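Local structure of putative decarboxylase involved in desferrioxamine biosynthesis (Erwinia amylovora, 5O5C) at residues Asp447-Arg458 with Ala470-Leu480. The protein probably catalyses the pyridoxal-phosphate-dependent decarboxylation of lysine in the biosynthesis of the siderophore desferrioxamine. Sequence-based numbering, arbitrary orientation.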
loop_
_atom_site.group_PDB
_atom_site.type_symbol
_atom_site.label_atom_id
_atom_site.label_comp_id
_atom_site.label_asym_id
_atom_site.label_seq_id
_atom_site.Cartn_x
_atom_site.Cartn_y
_atom_site.Cartn_z
ATOM N N ASP B 447 5.145 40.589 -10.842
ATOM C CA ASP B 447 4.582 39.458 -10.118
ATOM C C ASP B 447 4.175 38.270 -11.007
ATOM O O ASP B 447 4.873 37.260 -11.018
ATOM C CB ASP B 447 3.411 39.892 -9.251
ATOM C CG ASP B 447 2.889 38.754 -8.417
ATOM O OD1 ASP B 447 3.447 38.519 -7.321
ATOM O OD2 ASP B 447 1.949 38.068 -8.884
ATOM N N ALA B 448 3.067 38.375 -11.748
ATOM C CA ALA B 448 2.744 37.376 -12.785
ATOM C C ALA B 448 3.885 37.181 -13.773
ATOM O O ALA B 448 3.870 36.186 -14.474
ATOM C CB ALA B 448 1.470 37.719 -13.548
ATOM N N LEU B 449 4.852 38.115 -13.839
ATOM C CA LEU B 449 6.075 37.911 -14.617
ATOM C C LEU B 449 7.130 37.104 -13.849
ATOM O O LEU B 449 7.743 36.199 -14.385
ATOM C CB LEU B 449 6.663 39.246 -15.083
ATOM C CG LEU B 449 7.915 39.174 -15.956
ATOM C CD1 LEU B 449 7.665 38.319 -17.188
ATOM C CD2 LEU B 449 8.374 40.564 -16.336
ATOM N N THR B 450 7.352 37.453 -12.596
ATOM C CA THR B 450 8.255 36.676 -11.740
ATOM C C THR B 450 7.754 35.224 -11.597
ATOM O O THR B 450 8.561 34.298 -11.467
ATOM C CB THR B 450 8.397 37.358 -10.398
ATOM O OG1 THR B 450 8.761 38.727 -10.637
ATOM C CG2 THR B 450 9.439 36.675 -9.518
ATOM N N ASP B 451 6.438 35.026 -11.656
ATOM C CA ASP B 451 5.874 33.672 -11.675
ATOM C C ASP B 451 6.240 32.872 -12.914
ATOM O O ASP B 451 6.643 31.748 -12.794
ATOM C CB ASP B 451 4.351 33.687 -11.490
ATOM C CG ASP B 451 3.955 34.107 -10.095
ATOM O OD1 ASP B 451 4.753 33.835 -9.168
ATOM O OD2 ASP B 451 2.876 34.719 -9.920
ATOM N N GLU B 452 6.069 33.465 -14.082
ATOM C CA GLU B 452 6.481 32.878 -15.333
ATOM C C GLU B 452 7.966 32.567 -15.306
ATOM O O GLU B 452 8.393 31.480 -15.669
ATOM C CB GLU B 452 6.149 33.799 -16.491
ATOM C CG GLU B 452 4.654 33.821 -16.820
ATOM C CD GLU B 452 4.239 35.039 -17.638
ATOM O OE1 GLU B 452 4.819 35.233 -18.734
ATOM O OE2 GLU B 452 3.337 35.791 -17.189
ATOM N N ILE B 453 8.758 33.517 -14.825
ATOM C CA ILE B 453 10.176 33.370 -14.939
ATOM C C ILE B 453 10.607 32.170 -14.054
ATOM O O ILE B 453 11.387 31.387 -14.491
ATOM C CB ILE B 453 10.931 34.721 -14.685
ATOM C CG1 ILE B 453 12.211 34.764 -15.516
ATOM C CG2 ILE B 453 11.217 34.961 -13.220
ATOM C CD1 ILE B 453 13.207 35.852 -15.138
ATOM N N ASN B 454 10.046 31.984 -12.857
ATOM C CA ASN B 454 10.501 30.874 -11.984
ATOM C C ASN B 454 9.973 29.503 -12.410
ATOM O O ASN B 454 10.709 28.506 -12.337
ATOM C CB ASN B 454 10.142 31.164 -10.531
ATOM C CG ASN B 454 11.057 32.197 -9.910
ATOM O OD1 ASN B 454 12.104 31.862 -9.410
ATOM N ND2 ASN B 454 10.659 33.453 -9.946
ATOM N N THR B 455 8.721 29.453 -12.855
ATOM C CA THR B 455 8.174 28.236 -13.454
ATOM C C THR B 455 8.921 27.845 -14.710
ATOM O O THR B 455 9.077 26.665 -14.929
ATOM C CB THR B 455 6.652 28.278 -13.753
ATOM O OG1 THR B 455 6.261 27.014 -14.294
ATOM C CG2 THR B 455 6.248 29.352 -14.764
ATOM N N ASN B 456 9.400 28.804 -15.519
ATOM C CA ASN B 456 10.264 28.432 -16.633
ATOM C C ASN B 456 11.657 28.017 -16.228
ATOM O O ASN B 456 12.209 27.194 -16.889
ATOM C CB ASN B 456 10.298 29.496 -17.719
ATOM C CG ASN B 456 8.950 29.626 -18.407
ATOM O OD1 ASN B 456 8.402 28.645 -18.901
ATOM N ND2 ASN B 456 8.379 30.808 -18.360
ATOM N N ILE B 457 12.215 28.558 -15.140
ATOM C CA ILE B 457 13.497 28.071 -14.676
ATOM C C ILE B 457 13.410 26.597 -14.318
ATOM O O ILE B 457 14.241 25.806 -14.710
ATOM C CB ILE B 457 14.015 28.834 -13.452
ATOM C CG1 ILE B 457 14.530 30.235 -13.852
ATOM C CG2 ILE B 457 15.108 28.048 -12.786
ATOM C CD1 ILE B 457 14.754 31.130 -12.680
ATOM N N ARG B 458 12.421 26.204 -13.539
ATOM C CA ARG B 458 12.322 24.765 -13.168
ATOM C C ARG B 458 12.182 23.841 -14.381
ATOM O O ARG B 458 12.802 22.740 -14.452
ATOM C CB ARG B 458 11.176 24.592 -12.193
ATOM C CG ARG B 458 10.595 23.195 -12.052
ATOM C CD ARG B 458 9.516 23.306 -10.988
ATOM N NE ARG B 458 8.650 22.134 -10.828
ATOM C CZ ARG B 458 9.053 20.956 -10.387
ATOM N NH1 ARG B 458 10.328 20.760 -10.163
ATOM N NH2 ARG B 458 8.199 19.962 -10.206
ATOM N N ALA B 470 12.291 21.369 -7.482
ATOM C CA ALA B 470 10.823 21.270 -7.338
ATOM C C ALA B 470 10.262 22.670 -7.238
ATOM O O ALA B 470 11.000 23.640 -7.247
ATOM C CB ALA B 470 10.450 20.429 -6.127
ATOM N N GLY B 471 8.956 22.776 -7.112
ATOM C CA GLY B 471 8.260 24.070 -7.133
ATOM C C GLY B 471 7.121 24.045 -6.159
ATOM O O GLY B 471 6.724 23.002 -5.715
ATOM N N THR B 472 6.665 25.226 -5.760
ATOM C CA THR B 472 5.584 25.351 -4.808
ATOM C C THR B 472 4.939 26.730 -4.985
ATOM O O THR B 472 5.610 27.695 -5.375
ATOM C CB THR B 472 6.022 25.240 -3.318
ATOM O OG1 THR B 472 6.468 26.513 -2.857
ATOM C CG2 THR B 472 7.120 24.267 -3.086
ATOM N N LYS B 473 3.647 26.814 -4.706
ATOM C CA LYS B 473 2.987 28.129 -4.610
ATOM C C LYS B 473 2.948 28.536 -3.130
ATOM O O LYS B 473 2.615 27.732 -2.288
ATOM C CB LYS B 473 1.577 28.082 -5.190
ATOM C CG LYS B 473 1.455 28.634 -6.591
ATOM C CD LYS B 473 0.154 28.166 -7.245
ATOM C CE LYS B 473 -0.555 29.304 -7.962
ATOM N NZ LYS B 473 -1.843 28.877 -8.558
ATOM N N VAL B 474 3.335 29.768 -2.828
ATOM C CA VAL B 474 3.264 30.338 -1.489
ATOM C C VAL B 474 2.545 31.636 -1.667
ATOM O O VAL B 474 3.066 32.534 -2.334
ATOM C CB VAL B 474 4.643 30.634 -0.912
ATOM C CG1 VAL B 474 4.553 31.431 0.392
ATOM C CG2 VAL B 474 5.408 29.343 -0.721
ATOM N N ASN B 475 1.342 31.696 -1.104
ATOM C CA ASN B 475 0.433 32.841 -1.204
ATOM C C ASN B 475 0.118 33.192 -2.662
ATOM O O ASN B 475 0.066 34.349 -3.028
ATOM C CB ASN B 475 0.951 34.042 -0.361
ATOM C CG ASN B 475 1.980 34.909 -1.094
ATOM O OD1 ASN B 475 1.617 35.801 -1.853
ATOM N ND2 ASN B 475 3.257 34.669 -0.851
ATOM N N GLY B 476 -0.114 32.174 -3.482
ATOM C CA GLY B 476 -0.407 32.369 -4.893
ATOM C C GLY B 476 0.748 32.846 -5.773
ATOM O O GLY B 476 0.505 33.381 -6.852
ATOM N N ARG B 477 1.995 32.654 -5.337
ATOM C CA ARG B 477 3.171 33.063 -6.097
ATOM C C ARG B 477 4.065 31.831 -6.320
ATOM O O ARG B 477 4.146 30.965 -5.458
ATOM C CB ARG B 477 3.883 34.211 -5.352
ATOM C CG ARG B 477 3.188 35.551 -5.592
ATOM C CD ARG B 477 3.170 36.561 -4.442
ATOM N NE ARG B 477 1.926 37.367 -4.504
ATOM C CZ ARG B 477 1.606 38.411 -3.724
ATOM N NH1 ARG B 477 2.436 38.850 -2.771
ATOM N NH2 ARG B 477 0.429 39.038 -3.906
ATOM N N GLN B 478 4.690 31.727 -7.495
ATOM C CA GLN B 478 5.494 30.569 -7.794
ATOM C C GLN B 478 6.834 30.739 -7.112
ATOM O O GLN B 478 7.526 31.723 -7.345
ATOM C CB GLN B 478 5.647 30.327 -9.297
ATOM C CG GLN B 478 4.605 29.390 -9.876
ATOM C CD GLN B 478 4.680 28.042 -9.208
ATOM O OE1 GLN B 478 3.794 27.686 -8.455
ATOM N NE2 GLN B 478 5.795 27.338 -9.394
ATOM N N TYR B 479 7.153 29.804 -6.211
ATOM C CA TYR B 479 8.501 29.683 -5.676
ATOM C C TYR B 479 9.177 28.414 -6.203
ATOM O O TYR B 479 8.519 27.527 -6.771
ATOM C CB TYR B 479 8.478 29.784 -4.140
ATOM C CG TYR B 479 8.205 31.210 -3.652
ATOM C CD1 TYR B 479 6.913 31.712 -3.537
ATOM C CD2 TYR B 479 9.241 32.046 -3.335
ATOM C CE1 TYR B 479 6.671 33.010 -3.098
ATOM C CE2 TYR B 479 9.019 33.333 -2.893
ATOM C CZ TYR B 479 7.752 33.812 -2.784
ATOM O OH TYR B 479 7.612 35.077 -2.373
ATOM N N LEU B 480 10.500 28.364 -6.058
ATOM C CA LEU B 480 11.307 27.169 -6.365
ATOM C C LEU B 480 11.632 26.507 -5.051
ATOM O O LEU B 480 11.540 27.131 -3.997
ATOM C CB LEU B 480 12.617 27.537 -7.051
ATOM C CG LEU B 480 12.534 28.174 -8.442
ATOM C CD1 LEU B 480 13.948 28.500 -8.917
ATOM C CD2 LEU B 480 11.825 27.247 -9.412
#
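D451 and Q478 mark the close approach of helix 448-458 to the β-hairpin 470-480, their CA atoms 5.0 Å apart. The helix runs roughly along strand 477-480, with the axes of these segments crossing at 33° and coming within 7.4 Å. The hairpin's two strands are joined by a type I' turn from V474 to R477, with both central residues, N475 and G476, at positive phi.

The single hydrogen bond between helix and hairpin runs from the backbone N of Q478 to OD1 of D451 (2.7 Å). It is nearly straight, at 167°, but reaches the oxygen from above the carboxylate plane. With its CG beside its own backbone N (chi1 -69°), D451 swings its carboxylate toward the strand, and the CB of Q478 packs against the same oxygen. Near the turn, D447 OD1 lies 3.4 Å from R477 NE; the oxygen stands off to one side of the guanidinium plane and no N-H is aimed at it, making the salt bridge purely electrostatic.

Further along, L480 is wedged against the helix: its CD2 packs on N454 O (3.4 Å) and on R458 CB, while CD1 meets I457 CG2 at 4.1 Å. The N454 amide beside it is held at both ends, ND2 donating to T450 O (2.7 Å) and OD1 accepting from Y439 N in strand 434-439. The straight aliphatic chain of R458 lays a guanidinium face over the A470-G471 peptide, with CZ 3.7 Å from G471 N; G471, having no side chain, lets the R458 CD methylene pass close by. A weak, long ion pair links R458 NH2 to D136 of the second subunit.

This helix packed on an antiparallel sheet, with helix 491-510 also touching L480, is characteristic of the small C-terminal domain of fold-type I PLP enzymes such as the group II decarboxylases.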